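Local coordinates for protein protease 2A (PDB 5X45) that probably cleaves the viral polyprotein as a zinc-containing cysteine protease of chymotrypsin-like fold, at residues A[6-11]-A[15-20]; A[54-59]-A[73-78]; A[66-71]-A[108-113]; A[80-83]-A[88-91]. All coordinates share one frame; numbering follows the deposited sequence.

Interaction 1 (A[6-11]-A[15-20])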
loop_
_atom_site.group_PDB
_atom_site.type_symbol
_atom_site.label_atom_id
_atom_site.label_comp_id
_atom_site.label_asym_id
_atom_site.label_seq_id
_atom_site.Cartn_x
_atom_site.Cartn_y
_atom_site.Cartn_z
ATOM N N ASP A 6 4.271 10.959 2.155
ATOM C CA ASP A 6 5.290 9.960 1.859
ATOM C C ASP A 6 4.645 8.710 1.260
ATOM O O ASP A 6 3.657 8.204 1.786
ATOM C CB ASP A 6 6.120 9.622 3.109
ATOM C CG ASP A 6 7.058 10.770 3.529
ATOM O OD1 ASP A 6 7.356 11.656 2.695
ATOM O OD2 ASP A 6 7.509 10.784 4.698
ATOM N N MET A 7 5.188 8.260 0.132
ATOM C CA MET A 7 4.707 7.083 -0.596
ATOM C C MET A 7 5.364 5.790 -0.089
ATOM O O MET A 7 5.764 4.938 -0.878
ATOM C CB MET A 7 4.988 7.225 -2.097
ATOM C CG MET A 7 4.649 8.580 -2.698
ATOM S SD MET A 7 2.886 8.884 -2.778
ATOM C CE MET A 7 2.444 8.110 -4.333
ATOM N N PHE A 8 5.536 5.681 1.220
ATOM C CA PHE A 8 6.117 4.493 1.821
ATOM C C PHE A 8 5.670 4.467 3.271
ATOM O O PHE A 8 5.169 5.463 3.777
ATOM C CB PHE A 8 7.655 4.491 1.718
ATOM C CG PHE A 8 8.313 5.701 2.340
ATOM C CD1 PHE A 8 8.587 5.740 3.704
ATOM C CD2 PHE A 8 8.667 6.801 1.560
ATOM C CE1 PHE A 8 9.188 6.868 4.282
ATOM C CE2 PHE A 8 9.279 7.930 2.130
ATOM C CZ PHE A 8 9.532 7.965 3.485
ATOM N N VAL A 9 5.862 3.335 3.938
ATOM C CA VAL A 9 5.537 3.222 5.350
ATOM C C VAL A 9 6.794 2.965 6.159
ATOM O O VAL A 9 7.528 2.022 5.890
ATOM C CB VAL A 9 4.518 2.101 5.600
ATOM C CG1 VAL A 9 4.150 2.033 7.069
ATOM C CG2 VAL A 9 3.286 2.312 4.728
ATOM N N HIS A 10 7.032 3.802 7.162
ATOM C CA HIS A 10 8.260 3.732 7.942
ATOM C C HIS A 10 7.957 3.523 9.424
ATOM O O HIS A 10 7.636 4.466 10.143
ATOM C CB HIS A 10 9.074 5.008 7.728
ATOM C CG HIS A 10 10.434 4.971 8.354
ATOM N ND1 HIS A 10 11.252 6.083 8.406
ATOM C CD2 HIS A 10 11.118 3.969 8.943
ATOM C CE1 HIS A 10 12.384 5.761 9.008
ATOM N NE2 HIS A 10 12.332 4.488 9.344
ATOM N N THR A 11 8.064 2.280 9.877
ATOM C CA THR A 11 7.777 1.954 11.272
ATOM C C THR A 11 9.038 2.065 12.120
ATOM O O THR A 11 10.075 2.512 11.621
ATOM C CB THR A 11 7.192 0.538 11.408
ATOM O OG1 THR A 11 8.182 -0.427 11.031
ATOM C CG2 THR A 11 5.946 0.382 10.535
ATOM N N ILE A 15 10.828 -0.515 6.827
ATOM C CA ILE A 15 10.322 0.342 5.761
ATOM C C ILE A 15 9.594 -0.502 4.713
ATOM O O ILE A 15 10.134 -1.489 4.215
ATOM C CB ILE A 15 11.447 1.105 5.067
ATOM C CG1 ILE A 15 12.222 1.950 6.069
ATOM C CG2 ILE A 15 10.887 1.955 3.941
ATOM C CD1 ILE A 15 13.553 2.438 5.532
ATOM N N TYR A 16 8.369 -0.105 4.384
ATOM C CA TYR A 16 7.524 -0.833 3.441
ATOM C C TYR A 16 7.364 -0.029 2.158
ATOM O O TYR A 16 6.924 1.118 2.192
ATOM C CB TYR A 16 6.151 -1.112 4.061
ATOM C CG TYR A 16 6.173 -1.964 5.308
ATOM C CD1 TYR A 16 6.688 -1.479 6.516
ATOM C CD2 TYR A 16 5.638 -3.242 5.293
ATOM C CE1 TYR A 16 6.696 -2.274 7.666
ATOM C CE2 TYR A 16 5.638 -4.036 6.430
ATOM C CZ TYR A 16 6.165 -3.552 7.607
ATOM O OH TYR A 16 6.148 -4.362 8.712
ATOM N N LYS A 17 7.717 -0.622 1.025
ATOM C CA LYS A 17 7.596 0.070 -0.250
ATOM C C LYS A 17 6.930 -0.832 -1.274
ATOM O O LYS A 17 6.933 -2.053 -1.124
ATOM C CB LYS A 17 8.973 0.505 -0.760
ATOM C CG LYS A 17 9.797 1.266 0.261
ATOM C CD LYS A 17 11.052 1.874 -0.335
ATOM C CE LYS A 17 10.875 3.384 -0.487
ATOM N NZ LYS A 17 12.038 4.048 -1.140
ATOM N N CYS A 18 6.396 -0.240 -2.305
ATOM C CA CYS A 18 5.874 -0.988 -3.396
ATOM C C CYS A 18 7.070 -1.500 -4.139
ATOM O O CYS A 18 7.971 -0.769 -4.403
ATOM C CB CYS A 18 5.027 -0.087 -4.266
ATOM S SG CYS A 18 3.369 0.141 -3.662
ATOM N N ALA A 19 7.094 -2.775 -4.452
ATOM C CA ALA A 19 8.283 -3.393 -4.975
ATOM C C ALA A 19 8.795 -2.828 -6.296
ATOM O O ALA A 19 9.977 -2.761 -6.503
ATOM C CB ALA A 19 8.134 -4.890 -5.028
ATOM N N HIS A 20 7.908 -2.414 -7.170
ATOM C CA HIS A 20 8.314 -1.905 -8.441
ATOM C C HIS A 20 8.944 -0.531 -8.386
ATOM O O HIS A 20 9.455 -0.048 -9.365
ATOM C CB HIS A 20 7.169 -1.943 -9.390
ATOM C CG HIS A 20 6.185 -0.876 -9.153
ATOM N ND1 HIS A 20 5.202 -0.983 -8.206
ATOM C CD2 HIS A 20 6.029 0.328 -9.732
ATOM C CE1 HIS A 20 4.482 0.115 -8.208
ATOM N NE2 HIS A 20 4.958 0.924 -9.128
HETATM O O HOH W 1 6.392 2.363 -2.242
#

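Interaction 2 (A[54-59]-A[73-78])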
loop_
_atom_site.group_PDB
_atom_site.type_symbol
_atom_site.label_atom_id
_atom_site.label_comp_id
_atom_site.label_asym_id
_atom_site.label_seq_id
_atom_site.Cartn_x
_atom_site.Cartn_y
_atom_site.Cartn_z
ATOM N N ASP A 54 -8.901 -4.608 12.755
ATOM C CA ASP A 54 -9.764 -5.239 11.757
ATOM C C ASP A 54 -10.395 -4.231 10.785
ATOM O O ASP A 54 -11.140 -4.619 9.881
ATOM C CB ASP A 54 -10.855 -6.055 12.465
ATOM C CG ASP A 54 -11.761 -5.193 13.344
ATOM O OD1 ASP A 54 -11.247 -4.278 14.032
ATOM O OD2 ASP A 54 -12.983 -5.461 13.380
ATOM N N CYS A 55 -10.104 -2.946 10.983
ATOM C CA CYS A 55 -10.707 -1.872 10.185
ATOM C C CYS A 55 -10.567 -2.040 8.668
ATOM O O CYS A 55 -9.580 -2.588 8.171
ATOM C CB CYS A 55 -10.114 -0.521 10.586
ATOM S SG CYS A 55 -10.553 0.003 12.247
ATOM N N THR A 56 -11.584 -1.574 7.946
ATOM C CA THR A 56 -11.578 -1.570 6.487
ATOM C C THR A 56 -11.927 -0.183 5.948
ATOM O O THR A 56 -11.925 0.045 4.741
ATOM C CB THR A 56 -12.577 -2.601 5.912
ATOM O OG1 THR A 56 -13.847 -2.456 6.565
ATOM C CG2 THR A 56 -12.058 -4.027 6.101
ATOM N N ALA A 57 -12.260 0.732 6.854
ATOM C CA ALA A 57 -12.585 2.106 6.483
ATOM C C ALA A 57 -11.580 3.093 7.071
ATOM O O ALA A 57 -11.117 2.932 8.203
ATOM C CB ALA A 57 -14.001 2.459 6.934
ATOM N N GLY A 58 -11.264 4.129 6.303
ATOM C CA GLY A 58 -10.341 5.146 6.755
ATOM C C GLY A 58 -10.146 6.237 5.725
ATOM O O GLY A 58 -11.087 6.663 5.054
ATOM N N CYS A 59 -8.912 6.697 5.602
ATOM C CA CYS A 59 -8.591 7.756 4.666
ATOM C C CYS A 59 -7.283 7.457 3.957
ATOM O O CYS A 59 -6.431 6.748 4.490
ATOM C CB CYS A 59 -8.508 9.097 5.383
ATOM S SG CYS A 59 -7.405 9.050 6.794
ATOM N N CYS A 73 -13.495 0.356 2.449
ATOM C CA CYS A 73 -13.033 -0.747 1.601
ATOM C C CYS A 73 -13.658 -2.103 1.893
ATOM O O CYS A 73 -14.158 -2.361 2.982
ATOM C CB CYS A 73 -11.516 -0.893 1.705
ATOM S SG CYS A 73 -10.634 0.579 1.253
ATOM N N VAL A 74 -13.595 -2.966 0.890
ATOM C CA VAL A 74 -13.936 -4.369 1.023
ATOM C C VAL A 74 -12.681 -5.217 0.784
ATOM O O VAL A 74 -11.857 -4.878 -0.068
ATOM C CB VAL A 74 -15.027 -4.788 0.035
ATOM C CG1 VAL A 74 -15.534 -6.162 0.413
ATOM C CG2 VAL A 74 -16.174 -3.816 0.091
ATOM N N SER A 75 -12.519 -6.285 1.561
ATOM C CA SER A 75 -11.427 -7.238 1.359
ATOM C C SER A 75 -11.629 -8.224 0.204
ATOM O O SER A 75 -12.719 -8.762 0.005
ATOM C CB SER A 75 -11.194 -8.046 2.634
ATOM O OG SER A 75 -10.661 -7.236 3.663
ATOM N N HIS A 76 -10.553 -8.460 -0.539
ATOM C CA HIS A 76 -10.506 -9.503 -1.556
ATOM C C HIS A 76 -9.266 -10.348 -1.302
ATOM O O HIS A 76 -8.164 -9.815 -1.189
ATOM C CB HIS A 76 -10.452 -8.932 -2.972
ATOM C CG HIS A 76 -11.749 -8.399 -3.460
ATOM N ND1 HIS A 76 -12.188 -7.119 -3.186
ATOM C CD2 HIS A 76 -12.746 -8.985 -4.173
ATOM C CE1 HIS A 76 -13.372 -6.928 -3.734
ATOM N NE2 HIS A 76 -13.733 -8.054 -4.336
ATOM N N ASP A 77 -9.443 -11.657 -1.228
ATOM C CA ASP A 77 -8.316 -12.570 -1.078
ATOM C C ASP A 77 -7.339 -12.421 -2.240
ATOM O O ASP A 77 -6.130 -12.420 -2.044
ATOM C CB ASP A 77 -8.799 -14.016 -0.981
ATOM C CG ASP A 77 -9.215 -14.400 0.433
ATOM O OD1 ASP A 77 -9.046 -13.571 1.357
ATOM O OD2 ASP A 77 -9.711 -15.536 0.625
ATOM N N TRP A 78 -7.863 -12.261 -3.448
ATOM C CA TRP A 78 -7.008 -11.987 -4.585
ATOM C C TRP A 78 -7.728 -11.162 -5.626
ATOM O O TRP A 78 -8.954 -11.106 -5.638
ATOM C CB TRP A 78 -6.472 -13.294 -5.198
ATOM C CG TRP A 78 -7.511 -14.309 -5.631
ATOM C CD1 TRP A 78 -7.992 -15.338 -4.889
ATOM C CD2 TRP A 78 -8.158 -14.398 -6.909
ATOM N NE1 TRP A 78 -8.912 -16.056 -5.610
ATOM C CE2 TRP A 78 -9.029 -15.508 -6.858
ATOM C CE3 TRP A 78 -8.098 -13.641 -8.086
ATOM C CZ2 TRP A 78 -9.832 -15.887 -7.937
ATOM C CZ3 TRP A 78 -8.895 -14.016 -9.157
ATOM C CH2 TRP A 78 -9.755 -15.131 -9.074
#

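Interaction 3 (A[66-71]-A[108-113]). With ZN (zinc ion), chain E.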
loop_
_atom_site.group_PDB
_atom_site.type_symbol
_atom_site.label_atom_id
_atom_site.label_comp_id
_atom_site.label_asym_id
_atom_site.label_seq_id
_atom_site.Cartn_x
_atom_site.Cartn_y
_atom_site.Cartn_z
ATOM N N ASP A 66 -3.359 15.400 -4.855
ATOM C CA ASP A 66 -2.602 15.980 -3.737
ATOM C C ASP A 66 -3.471 16.322 -2.516
ATOM O O ASP A 66 -3.413 17.433 -1.988
ATOM C CB ASP A 66 -1.842 17.226 -4.197
ATOM C CG ASP A 66 -0.663 17.565 -3.283
ATOM O OD1 ASP A 66 -0.119 16.633 -2.645
ATOM O OD2 ASP A 66 -0.284 18.759 -3.197
ATOM N N ARG A 67 -4.268 15.358 -2.072
ATOM C CA ARG A 67 -5.066 15.513 -0.859
ATOM C C ARG A 67 -5.471 14.160 -0.309
ATOM O O ARG A 67 -5.344 13.142 -0.980
ATOM C CB ARG A 67 -6.316 16.358 -1.127
ATOM C CG ARG A 67 -7.160 15.850 -2.287
ATOM C CD ARG A 67 -8.596 16.318 -2.187
ATOM N NE ARG A 67 -9.317 15.615 -1.133
ATOM C CZ ARG A 67 -10.641 15.606 -1.010
ATOM N NH1 ARG A 67 -11.400 16.257 -1.880
ATOM N NH2 ARG A 67 -11.210 14.933 -0.020
ATOM N N TYR A 68 -5.983 14.160 0.910
ATOM C CA TYR A 68 -6.519 12.950 1.503
ATOM C C TYR A 68 -8.004 12.781 1.184
ATOM O O TYR A 68 -8.718 13.768 1.007
ATOM C CB TYR A 68 -6.293 12.966 3.014
ATOM C CG TYR A 68 -5.024 12.280 3.418
ATOM C CD1 TYR A 68 -3.788 12.883 3.219
ATOM C CD2 TYR A 68 -5.057 11.009 3.981
ATOM C CE1 TYR A 68 -2.615 12.241 3.582
ATOM C CE2 TYR A 68 -3.893 10.356 4.342
ATOM C CZ TYR A 68 -2.676 10.974 4.141
ATOM O OH TYR A 68 -1.520 10.323 4.507
ATOM N N PHE A 69 -8.443 11.527 1.075
ATOM C CA PHE A 69 -9.853 11.177 0.877
ATOM C C PHE A 69 -10.330 10.194 1.926
ATOM O O PHE A 69 -9.627 9.241 2.228
ATOM C CB PHE A 69 -10.092 10.539 -0.490
ATOM C CG PHE A 69 -10.022 11.493 -1.633
ATOM C CD1 PHE A 69 -11.120 12.278 -1.968
ATOM C CD2 PHE A 69 -8.869 11.585 -2.406
ATOM C CE1 PHE A 69 -11.059 13.152 -3.051
ATOM C CE2 PHE A 69 -8.799 12.458 -3.478
ATOM C CZ PHE A 69 -9.893 13.243 -3.801
ATOM N N PRO A 70 -11.551 10.381 2.438
ATOM C CA PRO A 70 -12.177 9.294 3.199
ATOM C C PRO A 70 -12.420 8.125 2.266
ATOM O O PRO A 70 -12.556 8.363 1.067
ATOM C CB PRO A 70 -13.495 9.905 3.682
ATOM C CG PRO A 70 -13.241 11.382 3.676
ATOM C CD PRO A 70 -12.348 11.617 2.485
ATOM N N VAL A 71 -12.441 6.897 2.777
ATOM C CA VAL A 71 -12.667 5.738 1.911
ATOM C C VAL A 71 -13.184 4.557 2.725
ATOM O O VAL A 71 -12.812 4.393 3.890
ATOM C CB VAL A 71 -11.359 5.350 1.152
ATOM C CG1 VAL A 71 -10.304 4.826 2.113
ATOM C CG2 VAL A 71 -11.635 4.351 0.045
ATOM N N GLY A 108 1.724 3.566 -3.582
ATOM C CA GLY A 108 2.505 3.867 -2.398
ATOM C C GLY A 108 1.783 4.795 -1.427
ATOM O O GLY A 108 2.160 4.887 -0.256
ATOM N N GLY A 109 0.764 5.501 -1.923
ATOM C CA GLY A 109 -0.044 6.381 -1.099
ATOM C C GLY A 109 -0.656 5.593 0.040
ATOM O O GLY A 109 -1.140 4.476 -0.156
ATOM N N LYS A 110 -0.608 6.167 1.237
ATOM C CA LYS A 110 -0.991 5.454 2.444
ATOM C C LYS A 110 -2.486 5.403 2.694
ATOM O O LYS A 110 -3.190 6.380 2.465
ATOM C CB LYS A 110 -0.302 6.083 3.656
ATOM C CG LYS A 110 1.198 5.861 3.679
ATOM C CD LYS A 110 1.824 6.438 4.924
ATOM C CE LYS A 110 2.071 7.920 4.785
ATOM N NZ LYS A 110 2.710 8.483 6.010
ATOM N N LEU A 111 -2.941 4.259 3.201
ATOM C CA LEU A 111 -4.290 4.085 3.722
ATOM C C LEU A 111 -4.238 3.969 5.244
ATOM O O LEU A 111 -3.600 3.060 5.793
ATOM C CB LEU A 111 -4.953 2.845 3.120
ATOM C CG LEU A 111 -6.270 2.391 3.752
ATOM C CD1 LEU A 111 -7.327 3.470 3.613
ATOM C CD2 LEU A 111 -6.746 1.110 3.093
ATOM N N LEU A 112 -4.932 4.879 5.920
ATOM C CA LEU A 112 -4.932 4.923 7.380
ATOM C C LEU A 112 -6.308 4.728 7.990
ATOM O O LEU A 112 -7.307 5.244 7.493
ATOM C CB LEU A 112 -4.376 6.255 7.885
ATOM C CG LEU A 112 -2.905 6.548 7.644
ATOM C CD1 LEU A 112 -2.755 7.423 6.418
ATOM C CD2 LEU A 112 -2.327 7.216 8.880
ATOM N N CYS A 113 -6.347 3.968 9.073
ATOM C CA CYS A 113 -7.496 3.968 9.962
ATOM C C CYS A 113 -7.134 4.777 11.210
ATOM O O CYS A 113 -6.074 5.391 11.271
ATOM C CB CYS A 113 -7.894 2.542 10.318
ATOM S SG CYS A 113 -6.681 1.704 11.351
HETATM ZN ZN ZN E . -8.042 0.347 13.007
#

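Interaction 4 (A[80-83]-A[88-91])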
loop_
_atom_site.group_PDB
_atom_site.type_symbol
_atom_site.label_atom_id
_atom_site.label_comp_id
_atom_site.label_asym_id
_atom_site.label_seq_id
_atom_site.Cartn_x
_atom_site.Cartn_y
_atom_site.Cartn_z
ATOM N N GLU A 80 -7.293 -9.389 -9.866
ATOM C CA GLU A 80 -6.589 -9.293 -11.148
ATOM C C GLU A 80 -6.133 -7.858 -11.403
ATOM O O GLU A 80 -6.956 -6.950 -11.537
ATOM C CB GLU A 80 -7.481 -9.763 -12.296
ATOM C CG GLU A 80 -6.801 -9.820 -13.661
ATOM C CD GLU A 80 -7.465 -10.816 -14.614
ATOM O OE1 GLU A 80 -7.818 -10.411 -15.741
ATOM O OE2 GLU A 80 -7.637 -11.998 -14.248
ATOM N N ILE A 81 -4.821 -7.660 -11.463
ATOM C CA ILE A 81 -4.262 -6.360 -11.802
ATOM C C ILE A 81 -3.997 -6.302 -13.298
ATOM O O ILE A 81 -3.335 -7.190 -13.853
ATOM C CB ILE A 81 -2.948 -6.069 -11.053
ATOM C CG1 ILE A 81 -3.072 -6.395 -9.560
ATOM C CG2 ILE A 81 -2.522 -4.620 -11.281
ATOM C CD1 ILE A 81 -4.120 -5.598 -8.835
ATOM N N GLN A 82 -4.503 -5.269 -13.962
ATOM C CA GLN A 82 -4.300 -5.187 -15.400
ATOM C C GLN A 82 -2.862 -4.803 -15.722
ATOM O O GLN A 82 -2.164 -4.199 -14.895
ATOM C CB GLN A 82 -5.274 -4.192 -16.018
ATOM C CG GLN A 82 -6.713 -4.601 -15.818
ATOM C CD GLN A 82 -6.968 -6.035 -16.262
ATOM O OE1 GLN A 82 -6.500 -6.470 -17.320
ATOM N NE2 GLN A 82 -7.687 -6.784 -15.435
ATOM N N GLU A 83 -2.429 -5.178 -16.924
ATOM C CA GLU A 83 -1.095 -4.858 -17.420
ATOM C C GLU A 83 -0.778 -3.377 -17.256
ATOM O O GLU A 83 -1.601 -2.516 -17.566
ATOM C CB GLU A 83 -0.945 -5.274 -18.878
ATOM C CG GLU A 83 0.349 -4.795 -19.506
ATOM C CD GLU A 83 0.618 -5.425 -20.853
ATOM O OE1 GLU A 83 -0.305 -5.442 -21.693
ATOM O OE2 GLU A 83 1.746 -5.923 -21.056
ATOM N N PRO A 88 3.319 -7.274 -16.201
ATOM C CA PRO A 88 2.251 -7.806 -17.047
ATOM C C PRO A 88 0.986 -8.013 -16.215
ATOM O O PRO A 88 1.032 -7.868 -14.986
ATOM C CB PRO A 88 2.818 -9.140 -17.533
ATOM C CG PRO A 88 3.749 -9.556 -16.441
ATOM C CD PRO A 88 4.372 -8.272 -15.946
ATOM N N LYS A 89 -0.124 -8.317 -16.876
ATOM C CA LYS A 89 -1.358 -8.671 -16.189
ATOM C C LYS A 89 -1.065 -9.832 -15.235
ATOM O O LYS A 89 -0.479 -10.836 -15.647
ATOM C CB LYS A 89 -2.430 -9.052 -17.213
ATOM C CG LYS A 89 -3.526 -9.983 -16.714
ATOM C CD LYS A 89 -4.466 -10.353 -17.858
ATOM C CE LYS A 89 -5.455 -11.434 -17.453
ATOM N NZ LYS A 89 -6.735 -11.382 -18.223
ATOM N N HIS A 90 -1.458 -9.692 -13.968
ATOM C CA HIS A 90 -1.127 -10.691 -12.947
ATOM C C HIS A 90 -2.082 -10.642 -11.761
ATOM O O HIS A 90 -2.822 -9.673 -11.589
ATOM C CB HIS A 90 0.296 -10.488 -12.437
ATOM C CG HIS A 90 0.465 -9.236 -11.638
ATOM N ND1 HIS A 90 0.455 -7.981 -12.208
ATOM C CD2 HIS A 90 0.623 -9.045 -10.307
ATOM C CE1 HIS A 90 0.606 -7.069 -11.263
ATOM N NE2 HIS A 90 0.711 -7.687 -10.101
ATOM N N ILE A 91 -2.051 -11.691 -10.942
ATOM C CA ILE A 91 -2.873 -11.766 -9.735
ATOM C C ILE A 91 -2.108 -11.236 -8.523
ATOM O O ILE A 91 -0.935 -11.543 -8.342
ATOM C CB ILE A 91 -3.332 -13.211 -9.435
ATOM C CG1 ILE A 91 -4.128 -13.804 -10.608
ATOM C CG2 ILE A 91 -4.133 -13.257 -8.140
ATOM C CD1 ILE A 91 -5.203 -12.918 -11.163
HETATM O O HOH W 2 0.022 -5.044 -13.945
#

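Interaction 1 (A[6-11]-A[15-20])
Val9 and Tyr16 face each other as an antiparallel hydrogen-bonded pair. Val9 N reaches Tyr16 O at 3.0 Å and Tyr16 N returns to Val9 O at 2.7 Å, both running close to straight. Val9 O also lies 3.3 Å from Ile15 CA, a CA-H...O contact. On the Val9 side of the sheet, Val9 CB and Tyr16 CB touch at 3.9 Å, and the tyrosine ring carries on beside the strand to Thr11, whose CG2 comes within 4.0 Å of Tyr16 CE1; Val9 O sits at the edge of that ring, in its plane. On the other side, with CG opposite the backbone N (chi1 -173°), the His10 ring extends until CD2 meets Ile15 CG1 obliquely at 3.7 Å. His10 NE2 is in turn held by Val44 O. Beyond the paired residues the two chains part: Phe8 CB still rests 4.1 Å from Lys17 CE, but from Met7 O to Cys18 N a water spans the gap. Further out, Val9 packs on Val117 and Met120 of strand 116-124, and Ile15 and Lys17 hydrogen-bond through their backbones to Asp40 and Gln38. The whole is a short beta hairpin at the edge of the four-stranded N-terminal sheet, the smaller half of a two-domain chymotrypsin-like protease.

Interaction 2 (A[54-59]-A[73-78])
Thr56 and Cys73 meet through a single backbone hydrogen bond, Cys73 N to Thr56 O at 2.8 Å, with an angle of 144° at the hydrogen and the donor tilted 34° from the carbonyl plane. The side chains add little beyond that. Thr56 points its CB at the cysteine backbone, coming within 3.3 Å of Cys73 O. Its hydroxyl is turned between backbone N and carbonyl carbon (chi1 48°), while the methyl CG2 leads toward Ser75 and stops 4.3 Å from Ser75 OG. From the other segment, Cys73 CB lies against Thr56 O, and SG stands beyond it at 3.8 Å from the same oxygen. Each residue thus sets its CB against the other's carbonyl oxygen. Leu96 of strand 95-98 packs against Thr56, Cys73 and Ser75 alike, joining the contact to the next strand of the sheet. From Thr56 the chain continues one way into Gly58, which hydrogen-bonds to Val71, and the other way to Cys55, a member of the zinc site, whose O is bound by Arg135. This is the open end of the beta hairpin 57-62/67-76 in the six-stranded barrel, at the point where its first strand emerges from the zinc-binding loop.

Interaction 3 (A[66-71]-A[108-113])
Val71 CG1 and Leu111 CD1 form the buried part of this contact, 3.6 Å apart, where strands 67-71 and 110-113 pass one another at 55° with axes 8.9 Å apart. The two strands are not sheet neighbours; strand 57-62 lies between them. Leu111 leaves its backbone heading away from Val71, but with CG opposite the backbone N (chi1 169°) the branch turns back and carries CD1 to the valine, and the two side chains cross at about a right angle. Ile118 backs Leu111, and Tyr60 backs Val71. The other patch is partly exposed. Here Leu112 CD1 comes up to the edge of the Tyr68 ring, in its plane, 3.7 Å from Tyr68 OH and 3.8 Å from Tyr68 CE2. Lys110 CE stands further off, 4.3 Å from the same hydroxyl. The polar ends turn to the N-terminal residues: Tyr68 OH pairs with Pro4 O, and Lys110 NZ with Gly3 O. On the exposed flank Arg67 grips Tyr68 O side-on with NE and NH2, and Phe69 CE1 lies over the centre of its guanidinium group. Cys113 binds the zinc ion through SG at 2.5 Å, in a site completed by Cys53, Cys55 and His115. Direct contact between the strands is thus largely apolar, while backbone hydrogen bonds tie each to strand 57-62 and their polar side chains are engaged elsewhere.

Interaction 4 (A[80-83]-A[88-91])
Lys89 and Glu80 form a salt bridge across a beta hairpin, with Lys89 NZ 2.9 Å from Glu80 OE1. The lysine approaches from above the carboxylate plane, 48° out of it, and its extended chain runs obliquely past the glutamate, laying CE alongside the carboxylate. Next in strength come the backbone bonds of the hydrogen-bonded pair Ile81 and His90. Ile81 N reaches His90 O at 2.8 Å, nearly in line with the carbonyl, and His90 N returns to Ile81 O at 3.1 Å. Lys89 CA also faces Ile81 O in a CA-H...O contact of 3.4 Å. His90 is held within its own segment: with CG set between backbone N and carbonyl carbon (chi1 69°), its ND1 donates to Pro88 O at 2.8 Å, while NE2 pairs with Gln92 and Tyr87 meets the ring edge-to-face. Ile81 lies over one face of the imidazole, beside it and pointing the same way. The CH-pi contact runs from Ile81 CB to the ring centroid, 4.1 Å and off-centre. Toward the turn the pairing gives way to packing, with Glu83 CB coming near Lys89 N. On the Glu80 side of the sheet the non-hydrogen-bonded pair Glu80 and Ile91 finishes the contact: the isoleucine reaches over with its delta methyl, and Ile91 CD1 rests 3.9 Å from Glu80 CA.

Overall arrangement
Interaction 1 comes first along the chain and belongs to the N-terminal four-stranded sheet; interactions 2 and 3 share strand 67-76 of the six-stranded barrel, their segments alternating in sequence. Their centres are 13 Å apart, and strand 57-62 links them: Gly58 O probably accepts from Val71 N, and Cys59 O from Leu112 N. Interactions 1 and 3, with centres 14 Å apart, touch where the sheet meets the barrel, Phe8 O and Asp6 O lying against Lys110. Interaction 4, nested between the segments of interaction 3, forms a separate hairpin, and Trp78 packing on Ile91 joins it to interaction 2. Interaction 1 thus ties the N-terminal sheet to the barrel, while zinc unites segments 54-59 and 108-113 in one site.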